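Local coordinates for protein endonuclease V (Bacillus subtilis, PDB 3GA2) that probably repairs deaminated DNA as a magnesium-dependent endonuclease, cutting the strand at the second phosphodiester bond 3' to a deoxyinosine, at residues K145-L148 and C153-V156; G163-I168 and S200-T205; Q15-V20 and L91-L96; C60-I65 and I100-K105. The protein carries 1 engineered substitution. One frame throughout, in Å; residues are numbered along the deposited sequence.

Interaction 1. Residues K145-L148 and C153-V156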
loop_
_atom_site.group_PDB
_atom_site.type_symbol
_atom_site.label_atom_id
_atom_site.label_comp_id
_atom_site.label_asym_id
_atom_site.label_seq_id
_atom_site.Cartn_x
_atom_site.Cartn_y
_atom_site.Cartn_z
ATOM N N LYS A 145 -8.323 -0.027 4.067
ATOM C CA LYS A 145 -9.682 -0.517 4.318
ATOM C C LYS A 145 -10.264 0.079 5.593
ATOM O O LYS A 145 -11.474 0.048 5.805
ATOM C CB LYS A 145 -9.691 -2.040 4.458
ATOM C CG LYS A 145 -9.185 -2.813 3.257
ATOM C CD LYS A 145 -8.997 -4.284 3.621
ATOM C CE LYS A 145 -8.365 -5.063 2.488
ATOM N NZ LYS A 145 -8.147 -6.486 2.853
ATOM N N THR A 146 -9.398 0.598 6.455
ATOM C CA THR A 146 -9.850 1.185 7.710
ATOM C C THR A 146 -9.262 2.574 7.877
ATOM O O THR A 146 -8.158 2.860 7.403
ATOM C CB THR A 146 -9.433 0.331 8.919
ATOM O OG1 THR A 146 -8.005 0.311 9.021
ATOM C CG2 THR A 146 -9.947 -1.096 8.767
ATOM N N TYR A 147 -10.003 3.429 8.571
ATOM C CA TYR A 147 -9.580 4.798 8.791
ATOM C C TYR A 147 -8.667 4.987 9.989
ATOM O O TYR A 147 -8.994 4.591 11.104
ATOM C CB TYR A 147 -10.801 5.700 8.958
ATOM C CG TYR A 147 -10.452 7.150 9.215
ATOM C CD1 TYR A 147 -9.832 7.924 8.234
ATOM C CD2 TYR A 147 -10.759 7.752 10.438
ATOM C CE1 TYR A 147 -9.530 9.265 8.460
ATOM C CE2 TYR A 147 -10.461 9.090 10.678
ATOM C CZ TYR A 147 -9.849 9.840 9.684
ATOM O OH TYR A 147 -9.570 11.162 9.917
ATOM N N LEU A 148 -7.520 5.610 9.743
ATOM C CA LEU A 148 -6.552 5.900 10.792
ATOM C C LEU A 148 -6.823 7.327 11.270
ATOM O O LEU A 148 -6.504 8.290 10.570
ATOM C CB LEU A 148 -5.134 5.801 10.229
ATOM C CG LEU A 148 -3.995 6.055 11.221
ATOM C CD1 LEU A 148 -4.025 5.004 12.323
ATOM C CD2 LEU A 148 -2.664 6.013 10.484
ATOM N N CYS A 153 -8.833 13.955 14.356
ATOM C CA CYS A 153 -9.607 14.431 13.216
ATOM C C CYS A 153 -10.433 13.322 12.582
ATOM O O CYS A 153 -9.926 12.239 12.299
ATOM C CB CYS A 153 -8.670 15.037 12.171
ATOM S SG CYS A 153 -7.845 16.544 12.737
ATOM N N ASP A 154 -11.711 13.600 12.366
ATOM C CA ASP A 154 -12.593 12.621 11.762
ATOM C C ASP A 154 -12.883 13.038 10.331
ATOM O O ASP A 154 -12.865 14.225 10.004
ATOM C CB ASP A 154 -13.894 12.514 12.555
ATOM C CG ASP A 154 -14.834 11.473 11.987
ATOM O OD1 ASP A 154 -14.404 10.311 11.805
ATOM O OD2 ASP A 154 -16.006 11.814 11.723
ATOM N N PHE A 155 -13.147 12.059 9.478
ATOM C CA PHE A 155 -13.423 12.342 8.082
ATOM C C PHE A 155 -14.906 12.569 7.843
ATOM O O PHE A 155 -15.744 12.229 8.682
ATOM C CB PHE A 155 -12.929 11.184 7.209
ATOM C CG PHE A 155 -13.701 9.911 7.390
ATOM C CD1 PHE A 155 -14.852 9.672 6.647
ATOM C CD2 PHE A 155 -13.278 8.949 8.304
ATOM C CE1 PHE A 155 -15.569 8.494 6.805
ATOM C CE2 PHE A 155 -13.990 7.764 8.472
ATOM C CZ PHE A 155 -15.140 7.535 7.720
ATOM N N VAL A 156 -15.220 13.162 6.698
ATOM C CA VAL A 156 -16.601 13.416 6.321
ATOM C C VAL A 156 -17.021 12.265 5.427
ATOM O O VAL A 156 -16.329 11.935 4.465
ATOM C CB VAL A 156 -16.743 14.738 5.540
ATOM C CG1 VAL A 156 -18.172 14.893 5.041
ATOM C CG2 VAL A 156 -16.368 15.910 6.430
#
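Tyr-147 reaches from 145-148 across to Phe-155 and Cys-153, and its atoms meet these partners in order. CG stands anti to the backbone N (chi1 179°), which carries the ring outward to 153-156. CB comes first, with Phe-155 CE2 at 3.8 Å. At CG the neighbour becomes Phe-155 CD2, 3.5 Å away, and the same atom stays within 3.8 Å of all six carbons of the Tyr-147 ring. It therefore lies over the ring centre, 3.3 Å above the plane. The planes make an angle of 69°, so this is a T-shaped (edge-to-face) pair in which Phe-155 offers its edge and Tyr-147 its face. Finally OH donates to Cys-153 O at 2.6 Å, from above the carbonyl plane and not along a lone pair. A phenylalanine here would keep the ring contact but would probably leave Cys-153 O without this donor and the far end of the ring less firmly tied. Both segments belong to the loop between strands 140-144 and 165-170; Phe-189 of strand 188-194 meets both rings, and Ile-168 of strand 165-170 touches both side chains, so this surface contact lies against the sheet.

Interaction 2. Residues G163-I168 and S200-T205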
loop_
_atom_site.group_PDB
_atom_site.type_symbol
_atom_site.label_atom_id
_atom_site.label_comp_id
_atom_site.label_asym_id
_atom_site.label_seq_id
_atom_site.Cartn_x
_atom_site.Cartn_y
_atom_site.Cartn_z
ATOM N N GLY A 163 -17.266 6.874 -6.895
ATOM C CA GLY A 163 -16.307 7.905 -7.241
ATOM C C GLY A 163 -16.378 9.118 -6.334
ATOM O O GLY A 163 -15.530 10.009 -6.412
ATOM N N ALA A 164 -17.387 9.164 -5.468
ATOM C CA ALA A 164 -17.542 10.290 -4.550
ATOM C C ALA A 164 -16.426 10.274 -3.513
ATOM O O ALA A 164 -15.959 9.211 -3.120
ATOM C CB ALA A 164 -18.901 10.218 -3.854
ATOM N N TYR A 165 -16.011 11.449 -3.056
ATOM C CA TYR A 165 -14.940 11.505 -2.074
ATOM C C TYR A 165 -14.977 12.775 -1.244
ATOM O O TYR A 165 -15.692 13.720 -1.561
ATOM C CB TYR A 165 -13.589 11.407 -2.791
ATOM C CG TYR A 165 -13.254 12.626 -3.624
ATOM C CD1 TYR A 165 -12.633 13.725 -3.047
ATOM C CD2 TYR A 165 -13.572 12.687 -4.980
ATOM C CE1 TYR A 165 -12.334 14.855 -3.787
ATOM C CE2 TYR A 165 -13.276 13.823 -5.739
ATOM C CZ TYR A 165 -12.654 14.901 -5.131
ATOM O OH TYR A 165 -12.336 16.032 -5.847
ATOM N N THR A 166 -14.204 12.775 -0.164
ATOM C CA THR A 166 -14.091 13.934 0.702
ATOM C C THR A 166 -12.628 13.977 1.098
ATOM O O THR A 166 -12.003 12.932 1.272
ATOM C CB THR A 166 -14.952 13.803 1.985
ATOM O OG1 THR A 166 -14.496 12.683 2.754
ATOM C CG2 THR A 166 -16.423 13.617 1.627
ATOM N N ASP A 167 -12.076 15.177 1.222
ATOM C CA ASP A 167 -10.679 15.315 1.600
ATOM C C ASP A 167 -10.543 15.213 3.108
ATOM O O ASP A 167 -11.331 15.798 3.850
ATOM C CB ASP A 167 -10.108 16.668 1.158
ATOM C CG ASP A 167 -9.935 16.774 -0.338
ATOM O OD1 ASP A 167 -9.721 15.732 -0.990
ATOM O OD2 ASP A 167 -9.991 17.903 -0.865
ATOM N N ILE A 168 -9.549 14.457 3.552
ATOM C CA ILE A 168 -9.289 14.310 4.972
ATOM C C ILE A 168 -8.232 15.364 5.252
ATOM O O ILE A 168 -7.087 15.225 4.830
ATOM C CB ILE A 168 -8.733 12.923 5.277
ATOM C CG1 ILE A 168 -9.743 11.868 4.831
ATOM C CG2 ILE A 168 -8.423 12.796 6.769
ATOM C CD1 ILE A 168 -9.175 10.465 4.758
ATOM N N SER A 200 -3.945 12.132 -9.438
ATOM C CA SER A 200 -3.582 10.948 -10.200
ATOM C C SER A 200 -3.858 9.694 -9.385
ATOM O O SER A 200 -4.304 8.691 -9.927
ATOM C CB SER A 200 -2.105 11.002 -10.598
ATOM O OG SER A 200 -1.820 12.183 -11.344
ATOM N N SER A 201 -3.588 9.743 -8.084
ATOM C CA SER A 201 -3.836 8.590 -7.232
ATOM C C SER A 201 -5.310 8.243 -7.310
ATOM O O SER A 201 -5.688 7.075 -7.380
ATOM C CB SER A 201 -3.458 8.900 -5.784
ATOM O OG SER A 201 -2.060 9.050 -5.652
ATOM N N TYR A 202 -6.136 9.282 -7.293
ATOM C CA TYR A 202 -7.581 9.130 -7.369
ATOM C C TYR A 202 -8.035 8.586 -8.721
ATOM O O TYR A 202 -8.859 7.674 -8.780
ATOM C CB TYR A 202 -8.261 10.476 -7.096
ATOM C CG TYR A 202 -9.739 10.491 -7.417
ATOM C CD1 TYR A 202 -10.197 10.969 -8.645
ATOM C CD2 TYR A 202 -10.677 10.014 -6.503
ATOM C CE1 TYR A 202 -11.552 10.977 -8.959
ATOM C CE2 TYR A 202 -12.040 10.016 -6.806
ATOM C CZ TYR A 202 -12.469 10.499 -8.034
ATOM O OH TYR A 202 -13.816 10.523 -8.333
ATOM N N GLN A 203 -7.500 9.144 -9.800
ATOM C CA GLN A 203 -7.873 8.712 -11.148
ATOM C C GLN A 203 -7.460 7.280 -11.443
ATOM O O GLN A 203 -8.216 6.521 -12.054
ATOM C CB GLN A 203 -7.253 9.632 -12.198
ATOM C CG GLN A 203 -7.806 11.049 -12.228
ATOM C CD GLN A 203 -9.316 11.093 -12.384
ATOM O OE1 GLN A 203 -9.901 10.316 -13.140
ATOM N NE2 GLN A 203 -9.955 12.021 -11.678
ATOM N N ILE A 204 -6.251 6.914 -11.031
ATOM C CA ILE A 204 -5.769 5.559 -11.255
ATOM C C ILE A 204 -6.604 4.573 -10.439
ATOM O O ILE A 204 -6.974 3.509 -10.934
ATOM C CB ILE A 204 -4.279 5.416 -10.860
ATOM C CG1 ILE A 204 -3.405 6.246 -11.808
ATOM C CG2 ILE A 204 -3.865 3.948 -10.907
ATOM C CD1 ILE A 204 -1.917 6.198 -11.485
ATOM N N THR A 205 -6.913 4.930 -9.193
ATOM C CA THR A 205 -7.708 4.047 -8.339
ATOM C C THR A 205 -9.089 3.785 -8.933
ATOM O O THR A 205 -9.527 2.636 -9.019
ATOM C CB THR A 205 -7.870 4.628 -6.911
ATOM O OG1 THR A 205 -6.588 4.685 -6.271
ATOM C CG2 THR A 205 -8.801 3.750 -6.073
#
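Gly-163 and Tyr-202 are the closest backbone positions, their CA atoms 8.8 Å apart, so the gap between strand and helix is bridged by side chain. Residues 200-205 are regular helix, with Ile-204 N bonded to Ser-200 O and Thr-205 N to Ser-201 O. Gly-163 precedes strand 165-168 with a positive phi of 90°, where a CB would press on the preceding carbonyl oxygen; one would also come within 3.5 Å of Tyr-202 OH. The first torsion of Tyr-202, near 180°, swings its ring out from the helix, and OH donates to Gly-163 O at 2.6 Å. The bond lies in the carbonyl plane, on a lone pair, and the acceptor sits at the edge of the tyrosine ring. Tyr-165 approaches one face of that ring, CD2 lying 3.6 Å from Tyr-202 CE2. The two rings meet obliquely, their planes inclined at 59°. Arg-177 of strand 173-179 makes a cation-pi contact with Tyr-165. Helix 198-207, also packed on strands 140-144 and 188-194, is thus joined to 165-170, one of the two edge strands, and to the loop leading into it: helix-on-sheet packing within the alpha/beta, RNase H-like architecture of the endonuclease V family.

Interaction 3. Residues Q15-V20 and L91-L96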
loop_
_atom_site.group_PDB
_atom_site.type_symbol
_atom_site.label_atom_id
_atom_site.label_comp_id
_atom_site.label_asym_id
_atom_site.label_seq_id
_atom_site.Cartn_x
_atom_site.Cartn_y
_atom_site.Cartn_z
ATOM N N GLN A 15 13.598 5.221 18.846
ATOM C CA GLN A 15 14.370 6.356 18.349
ATOM C C GLN A 15 14.923 6.074 16.957
ATOM O O GLN A 15 14.924 6.949 16.089
ATOM C CB GLN A 15 15.527 6.666 19.304
ATOM C CG GLN A 15 16.500 7.717 18.781
ATOM C CD GLN A 15 15.869 9.090 18.643
ATOM O OE1 GLN A 15 16.497 10.025 18.141
ATOM N NE2 GLN A 15 14.623 9.222 19.091
ATOM N N ASP A 16 15.397 4.848 16.754
ATOM C CA ASP A 16 15.962 4.441 15.473
ATOM C C ASP A 16 14.916 4.557 14.363
ATOM O O ASP A 16 15.179 5.133 13.307
ATOM C CB ASP A 16 16.462 2.992 15.549
ATOM C CG ASP A 16 17.397 2.749 16.725
ATOM O OD1 ASP A 16 18.435 3.438 16.824
ATOM O OD2 ASP A 16 17.091 1.858 17.548
ATOM N N PHE A 17 13.731 4.005 14.613
ATOM C CA PHE A 17 12.650 4.040 13.637
ATOM C C PHE A 17 12.229 5.470 13.292
ATOM O O PHE A 17 12.006 5.793 12.124
ATOM C CB PHE A 17 11.441 3.250 14.148
ATOM C CG PHE A 17 11.723 1.792 14.385
ATOM C CD1 PHE A 17 12.233 1.356 15.606
ATOM C CD2 PHE A 17 11.504 0.856 13.378
ATOM C CE1 PHE A 17 12.522 0.009 15.820
ATOM C CE2 PHE A 17 11.790 -0.496 13.579
ATOM C CZ PHE A 17 12.299 -0.920 14.804
ATOM N N LEU A 18 12.119 6.328 14.303
ATOM C CA LEU A 18 11.724 7.714 14.069
ATOM C C LEU A 18 12.731 8.462 13.212
ATOM O O LEU A 18 12.358 9.295 12.383
ATOM C CB LEU A 18 11.543 8.471 15.389
ATOM C CG LEU A 18 10.152 8.477 16.020
ATOM C CD1 LEU A 18 9.132 8.976 14.997
ATOM C CD2 LEU A 18 9.795 7.093 16.490
ATOM N N GLN A 19 14.009 8.169 13.413
ATOM C CA GLN A 19 15.058 8.836 12.657
ATOM C C GLN A 19 14.962 8.480 11.179
ATOM O O GLN A 19 15.142 9.335 10.315
ATOM C CB GLN A 19 16.433 8.447 13.201
ATOM C CG GLN A 19 17.538 9.385 12.752
ATOM C CD GLN A 19 17.413 10.768 13.373
ATOM O OE1 GLN A 19 18.094 11.709 12.965
ATOM N NE2 GLN A 19 16.545 10.894 14.374
ATOM N N VAL A 20 14.686 7.211 10.889
ATOM C CA VAL A 20 14.558 6.761 9.507
ATOM C C VAL A 20 13.347 7.437 8.863
ATOM O O VAL A 20 13.443 7.957 7.759
ATOM C CB VAL A 20 14.390 5.221 9.424
ATOM C CG1 VAL A 20 14.189 4.789 7.975
ATOM C CG2 VAL A 20 15.619 4.531 10.004
ATOM N N LEU A 91 4.720 -0.739 11.811
ATOM C CA LEU A 91 4.390 -1.924 11.035
ATOM C C LEU A 91 5.160 -1.986 9.719
ATOM O O LEU A 91 5.694 -3.031 9.354
ATOM C CB LEU A 91 2.893 -1.950 10.742
ATOM C CG LEU A 91 2.393 -3.151 9.939
ATOM C CD1 LEU A 91 2.680 -4.440 10.705
ATOM C CD2 LEU A 91 0.902 -2.999 9.676
ATOM N N ALA A 92 5.212 -0.861 9.011
ATOM C CA ALA A 92 5.901 -0.793 7.730
ATOM C C ALA A 92 7.311 -1.372 7.766
ATOM O O ALA A 92 7.743 -2.027 6.815
ATOM C CB ALA A 92 5.947 0.643 7.239
ATOM N N PHE A 93 8.034 -1.133 8.858
ATOM C CA PHE A 93 9.397 -1.646 8.965
ATOM C C PHE A 93 9.456 -3.169 8.976
ATOM O O PHE A 93 10.376 -3.762 8.413
ATOM C CB PHE A 93 10.098 -1.098 10.214
ATOM C CG PHE A 93 10.441 0.363 10.124
ATOM C CD1 PHE A 93 9.469 1.334 10.341
ATOM C CD2 PHE A 93 11.737 0.769 9.814
ATOM C CE1 PHE A 93 9.783 2.690 10.253
ATOM C CE2 PHE A 93 12.058 2.121 9.723
ATOM C CZ PHE A 93 11.081 3.084 9.944
ATOM N N ARG A 94 8.482 -3.814 9.607
ATOM C CA ARG A 94 8.499 -5.269 9.632
ATOM C C ARG A 94 7.806 -5.895 8.430
ATOM O O ARG A 94 7.629 -7.111 8.373
ATOM C CB ARG A 94 7.889 -5.805 10.931
ATOM C CG ARG A 94 6.518 -5.287 11.288
ATOM C CD ARG A 94 5.996 -6.025 12.521
ATOM N NE ARG A 94 4.794 -5.409 13.076
ATOM C CZ ARG A 94 4.783 -4.265 13.753
ATOM N NH1 ARG A 94 5.914 -3.604 13.966
ATOM N NH2 ARG A 94 3.639 -3.783 14.220
ATOM N N GLU A 95 7.419 -5.065 7.466
ATOM C CA GLU A 95 6.760 -5.565 6.264
ATOM C C GLU A 95 7.662 -5.380 5.054
ATOM O O GLU A 95 7.694 -6.222 4.165
ATOM C CB GLU A 95 5.446 -4.822 6.019
ATOM C CG GLU A 95 4.428 -4.962 7.126
ATOM C CD GLU A 95 3.120 -4.275 6.783
ATOM O OE1 GLU A 95 3.145 -3.064 6.486
ATOM O OE2 GLU A 95 2.069 -4.948 6.815
ATOM N N LEU A 96 8.399 -4.275 5.041
ATOM C CA LEU A 96 9.290 -3.950 3.943
ATOM C C LEU A 96 10.195 -5.089 3.483
ATOM O O LEU A 96 10.308 -5.344 2.284
ATOM C CB LEU A 96 10.117 -2.717 4.295
ATOM C CG LEU A 96 9.584 -1.388 3.743
ATOM C CD1 LEU A 96 8.080 -1.316 3.934
ATOM C CD2 LEU A 96 10.277 -0.220 4.445
#
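Phe-17 and Phe-93 form the aromatic part of this contact, a T-shaped pair with ring planes at 83° and centroids 4.9 Å apart. Phe-17 supplies the edge: its CD2 stands 3.4 Å above the plane of Phe-93, displaced from the centre toward the rim. The closest carbon there is Phe-93 CG, 3.5 Å from Phe-17 CD2, while Phe-17 CE2 leans further back over Phe-93 CB at 3.8 Å. In Phe-93 the ring lies anti to the carbonyl carbon (chi1 -71°), directed at the helix so that one face receives Phe-17. The aliphatic part comes from Val-20, one helical turn further on. Its CG1 lies 3.8 Å from Phe-93 CE2 and its CB 3.9 Å from the same atom, both at the ring edge, so Phe-93 is touched on a face and on its rim by one helix. The two segments share no hydrogen bond; within them, Val-20 N bonds to Asp-16 O, and Glu-95 N and Leu-96 N both bond to Ala-92 O. Cutting Phe-93 back to an alanine is likely to leave a gap against the Phe-17 edge and take from Val-20 its aromatic neighbour. The turn leads into helix 96-105. Phe-93 thus lies between helix 14-25, through Phe-17 and Val-20, and helix 128-136, through its edge-to-face pair with His-131, while Phe-90 stacks on Phe-17.

Interaction 4. Residues C60-I65 and I100-K105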
loop_
_atom_site.group_PDB
_atom_site.type_symbol
_atom_site.label_atom_id
_atom_site.label_comp_id
_atom_site.label_asym_id
_atom_site.label_seq_id
_atom_site.Cartn_x
_atom_site.Cartn_y
_atom_site.Cartn_z
ATOM N N CYS A 60 3.795 -11.915 1.466
ATOM C CA CYS A 60 3.502 -10.754 0.638
ATOM C C CYS A 60 3.328 -11.190 -0.805
ATOM O O CYS A 60 4.174 -11.897 -1.350
ATOM C CB CYS A 60 4.639 -9.731 0.704
ATOM S SG CYS A 60 4.511 -8.432 -0.570
ATOM N N CYS A 61 2.225 -10.772 -1.413
ATOM C CA CYS A 61 1.950 -11.095 -2.802
ATOM C C CYS A 61 1.901 -9.817 -3.618
ATOM O O CYS A 61 1.361 -8.798 -3.180
ATOM C CB CYS A 61 0.605 -11.805 -2.960
ATOM S SG CYS A 61 0.517 -13.494 -2.335
ATOM N N ILE A 62 2.474 -9.879 -4.810
ATOM C CA ILE A 62 2.459 -8.755 -5.725
ATOM C C ILE A 62 1.794 -9.285 -6.985
ATOM O O ILE A 62 2.222 -10.292 -7.549
ATOM C CB ILE A 62 3.881 -8.260 -6.062
ATOM C CG1 ILE A 62 4.529 -7.647 -4.817
ATOM C CG2 ILE A 62 3.824 -7.225 -7.187
ATOM C CD1 ILE A 62 5.952 -7.160 -5.035
ATOM N N ILE A 63 0.725 -8.618 -7.401
ATOM C CA ILE A 63 -0.004 -9.005 -8.596
ATOM C C ILE A 63 0.172 -7.878 -9.597
ATOM O O ILE A 63 -0.168 -6.738 -9.300
ATOM C CB ILE A 63 -1.509 -9.157 -8.318
ATOM C CG1 ILE A 63 -1.727 -10.073 -7.116
ATOM C CG2 ILE A 63 -2.207 -9.705 -9.552
ATOM C CD1 ILE A 63 -1.213 -11.486 -7.316
ATOM N N VAL A 64 0.715 -8.195 -10.766
ATOM C CA VAL A 64 0.930 -7.198 -11.804
ATOM C C VAL A 64 -0.116 -7.380 -12.892
ATOM O O VAL A 64 -0.317 -8.490 -13.379
ATOM C CB VAL A 64 2.328 -7.351 -12.450
ATOM C CG1 VAL A 64 2.590 -6.197 -13.401
ATOM C CG2 VAL A 64 3.405 -7.399 -11.367
ATOM N N ILE A 65 -0.811 -6.307 -13.255
ATOM C CA ILE A 65 -1.796 -6.414 -14.319
ATOM C C ILE A 65 -1.438 -5.474 -15.462
ATOM O O ILE A 65 -0.647 -4.548 -15.289
ATOM C CB ILE A 65 -3.233 -6.080 -13.836
ATOM C CG1 ILE A 65 -3.320 -4.620 -13.393
ATOM C CG2 ILE A 65 -3.628 -7.015 -12.685
ATOM C CD1 ILE A 65 -4.734 -4.091 -13.338
ATOM N N ILE A 100 10.179 -6.051 -0.307
ATOM C CA ILE A 100 11.349 -5.900 -1.154
ATOM C C ILE A 100 11.716 -7.233 -1.791
ATOM O O ILE A 100 12.029 -7.294 -2.977
ATOM C CB ILE A 100 12.549 -5.389 -0.342
ATOM C CG1 ILE A 100 12.158 -4.116 0.406
ATOM C CG2 ILE A 100 13.729 -5.130 -1.267
ATOM C CD1 ILE A 100 11.579 -3.044 -0.486
ATOM N N GLU A 101 11.678 -8.296 -0.995
ATOM C CA GLU A 101 12.001 -9.630 -1.488
ATOM C C GLU A 101 11.120 -10.016 -2.667
ATOM O O GLU A 101 11.609 -10.525 -3.679
ATOM C CB GLU A 101 11.825 -10.667 -0.378
ATOM C CG GLU A 101 13.132 -11.168 0.202
ATOM C CD GLU A 101 14.078 -11.656 -0.874
ATOM O OE1 GLU A 101 13.660 -12.499 -1.700
ATOM O OE2 GLU A 101 15.240 -11.198 -0.896
ATOM N N ALA A 102 9.821 -9.778 -2.519
ATOM C CA ALA A 102 8.852 -10.097 -3.559
ATOM C C ALA A 102 9.114 -9.250 -4.798
ATOM O O ALA A 102 9.173 -9.768 -5.911
ATOM C CB ALA A 102 7.429 -9.856 -3.039
ATOM N N ALA A 103 9.289 -7.948 -4.595
ATOM C CA ALA A 103 9.547 -7.033 -5.702
ATOM C C ALA A 103 10.782 -7.458 -6.499
ATOM O O ALA A 103 10.829 -7.299 -7.722
ATOM C CB ALA A 103 9.725 -5.612 -5.174
ATOM N N LYS A 104 11.777 -7.999 -5.800
ATOM C CA LYS A 104 13.010 -8.450 -6.443
ATOM C C LYS A 104 12.781 -9.654 -7.352
ATOM O O LYS A 104 13.581 -9.936 -8.248
ATOM C CB LYS A 104 14.066 -8.764 -5.373
ATOM C CG LYS A 104 14.463 -7.517 -4.590
ATOM C CD LYS A 104 15.170 -7.821 -3.285
ATOM C CE LYS A 104 16.628 -8.153 -3.482
ATOM N NZ LYS A 104 17.273 -8.363 -2.156
ATOM N N LYS A 105 11.673 -10.351 -7.141
ATOM C CA LYS A 105 11.359 -11.512 -7.959
ATOM C C LYS A 105 10.645 -11.128 -9.252
ATOM O O LYS A 105 10.553 -11.933 -10.175
ATOM C CB LYS A 105 10.499 -12.490 -7.158
ATOM C CG LYS A 105 11.175 -13.037 -5.905
ATOM C CD LYS A 105 10.242 -13.976 -5.162
ATOM C CE LYS A 105 10.933 -14.651 -3.992
ATOM N NZ LYS A 105 10.066 -15.720 -3.415
#
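Ile-62 and Cys-60 direct their CB atoms at helix 100-105, and Ala-102 answers with its own CB. Ile-62 is the longer of the two strand side chains. Its CG1 is anti to the carbonyl carbon (chi1 -67°) and chi2 is extended at 178°, which sets CD1 as a straight probe against the helix surface. There CD1 lies 3.7 Å from Ala-102 CB and 3.5 Å from Ala-103 N, so the methyl rests partly on helix backbone. Ala-103 CB is turned more to one side and stands 4.1 Å from the same CD1. Cys-60, two residues earlier on the same strand face, adds SG at 4.1 Å from Ala-102 CB. The small alanine side chains are consistent with the close approach of the two segment axes, 8.2 Å; their directions differ by 36°. This is the core of an RNase H-like fold, in which strand 55-66, between its antiparallel neighbours 41-52 and 72-81, carries helix 96-105 on one face. Cys-61, between the two contacting residues, turns its side chain away from that helix and touches helix 217-235 instead, so strand 55-66 is covered from both faces. Asp-46 and Asp-116, predicted to bind magnesium, have side chains about 7 and 9 Å from that of Cys-60. Leu-106 and Val-76 also touch the Ile-62 side chain.

How the interactions relate
Interaction 4 is the buried contact of the set, purely apolar and built from small or aliphatic side chains between strand and helix. Interaction 3, partly buried, is also apolar but relies on aromatic rings; its segment 91-96 adjoins 100-105 in sequence, so both involve the approach to and body of helix 96-105. Interactions 1 and 2 lie at the surface, and each combines tyrosine-ring packing with a hydroxyl bonded to a backbone carbonyl. These two touch directly: Val-156 O probably accepts from Thr-166 OG1, and Ile-168 packs on the first pair. Interactions 2 and 4 reach the same sheet on opposite sides of the chain's centre, their centres about 25 Å apart.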